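Molybdate binding protein II (Clostridium pasteurianum, PDB 1GUN) binds molybdate, holding one mole of molybdenum per mole of protein, as a small protein of the Mop (TOBE) family. Local coordinates at the calcium ion site. Coordinates in Å, arbitrary orientation; residue numbers count along the deposited sequence, not the author numbering. Chains: chain A/B/C/D/E/F, Molybdate binding protein II.

The calcium ion site. Residues chain A 63; chain B 63; chain C 63; chain D 63; chain E 63; chain F 63. With CA (calcium ion), chain G; CA (calcium ion), chain H.
Six copies of one aspartate, from six chains of a Mop-family (TOBE) assembly, converge on a pair of calcium ions, a worked example of a dinuclear metal cluster built from one repeated residue with approximate threefold symmetry. Each ion takes one carboxylate oxygen from each of three chains: calcium G is bound by OD1 of D:Asp63, E:Asp63 and F:Asp63, the last at 2.4 Å from OD1 to the metal, and calcium H by OD1 of A:Asp63, B:Asp63 and C:Asp63. A:Asp63 OD1 lies 2.5 Å from calcium H, B:Asp63 OD1 2.7 Å. Calcium G stands 3.6 Å from calcium H. Waters 1, 2 and 4 bridge them, and a terminal water on the outer side of each ion, 3 on G and 5 on H, brings each to at least seven ligands. Every bridging water is also gripped by two OD2 atoms, one from an aspartate on each calcium; water 1, for instance, is 2.8 Å from A:Asp63 OD2 and 2.6 Å from E:Asp63 OD2. The carboxylates pair face to face across the two sets, A with D, B with F and C with E; the planes of A:Asp63 and D:Asp63 are 2° apart. A:Asp63 CG lies 3.5 Å from D:Asp63 CG. Such stacking of like charges is presumably made tolerable by the calciums and shared waters. In all six chains the residue ends the 3-10 helix 61-63; CG sits anti to the carbonyl carbon, beside the backbone N (chi1 -77° in A:Asp63), and chi2 (-20° there) then directs OD1 to the metal and OD2 to the water. Calcium may derive from crystallisation.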
loop_
_atom_site.group_PDB
_atom_site.type_symbol
_atom_site.label_atom_id
_atom_site.label_comp_id
_atom_site.label_asym_id
_atom_site.label_seq_id
_atom_site.Cartn_x
_atom_site.Cartn_y
_atom_site.Cartn_z
ATOM N N ASP A 63 1.396 -6.366 0.862
ATOM C CA ASP A 63 2.184 -5.559 -0.064
ATOM C C ASP A 63 3.276 -6.320 -0.834
ATOM O O ASP A 63 4.070 -5.707 -1.555
ATOM C CB ASP A 63 2.911 -4.465 0.711
ATOM C CG ASP A 63 2.013 -3.317 1.092
ATOM O OD1 ASP A 63 0.916 -3.124 0.479
ATOM O OD2 ASP A 63 2.365 -2.525 1.997
ATOM N N ASP B 63 -4.780 -2.808 -3.566
ATOM C CA ASP B 63 -4.609 -1.348 -3.519
ATOM C C ASP B 63 -5.704 -0.601 -4.293
ATOM O O ASP B 63 -5.751 0.645 -4.298
ATOM C CB ASP B 63 -3.239 -0.914 -4.084
ATOM C CG ASP B 63 -2.093 -1.171 -3.138
ATOM O OD1 ASP B 63 -2.280 -1.094 -1.906
ATOM O OD2 ASP B 63 -0.948 -1.431 -3.556
ATOM N N ASP C 63 -4.259 -1.631 4.780
ATOM C CA ASP C 63 -3.032 -0.920 4.982
ATOM C C ASP C 63 -2.812 -0.614 6.461
ATOM O O ASP C 63 -1.847 0.057 6.832
ATOM C CB ASP C 63 -3.031 0.370 4.165
ATOM C CG ASP C 63 -2.829 0.111 2.691
ATOM O OD1 ASP C 63 -2.123 -0.846 2.366
ATOM O OD2 ASP C 63 -3.311 0.783 1.766
ATOM N N ASP D 63 6.497 0.966 0.269
ATOM C CA ASP D 63 5.848 0.063 1.215
ATOM C C ASP D 63 6.774 -0.557 2.274
ATOM O O ASP D 63 6.344 -1.419 3.047
ATOM C CB ASP D 63 5.241 -1.112 0.457
ATOM C CG ASP D 63 3.951 -0.764 -0.238
ATOM O OD1 ASP D 63 3.279 0.254 0.122
ATOM O OD2 ASP D 63 3.517 -1.500 -1.154
ATOM N N ASP E 63 0.253 5.905 2.917
ATOM C CA ASP E 63 -1.021 5.200 2.712
ATOM C C ASP E 63 -2.233 6.031 3.156
ATOM O O ASP E 63 -3.396 5.613 2.988
ATOM C CB ASP E 63 -1.059 3.854 3.469
ATOM C CG ASP E 63 -0.246 2.771 2.802
ATOM O OD1 ASP E 63 -0.144 2.753 1.558
ATOM O OD2 ASP E 63 0.305 1.871 3.464
ATOM N N ASP F 63 0.957 3.891 -5.253
ATOM C CA ASP F 63 0.763 2.472 -5.307
ATOM C C ASP F 63 0.842 1.962 -6.744
ATOM O O ASP F 63 0.628 0.777 -7.007
ATOM C CB ASP F 63 -0.579 2.101 -4.682
ATOM C CG ASP F 63 -0.556 2.204 -3.176
ATOM O OD1 ASP F 63 0.504 1.954 -2.598
ATOM O OD2 ASP F 63 -1.517 2.521 -2.458
HETATM CA CA CA G . 1.116 1.348 -0.395
HETATM CA CA CA H . -0.932 -1.474 0.422
HETATM O O HOH W 1 0.928 -0.095 1.835
HETATM O O HOH W 2 -1.570 1.091 -0.233
HETATM O O HOH W 3 3.207 2.170 -1.959
HETATM O O HOH W 4 0.759 -1.059 -1.593
HETATM O O HOH W 5 -1.270 -3.495 2.236
#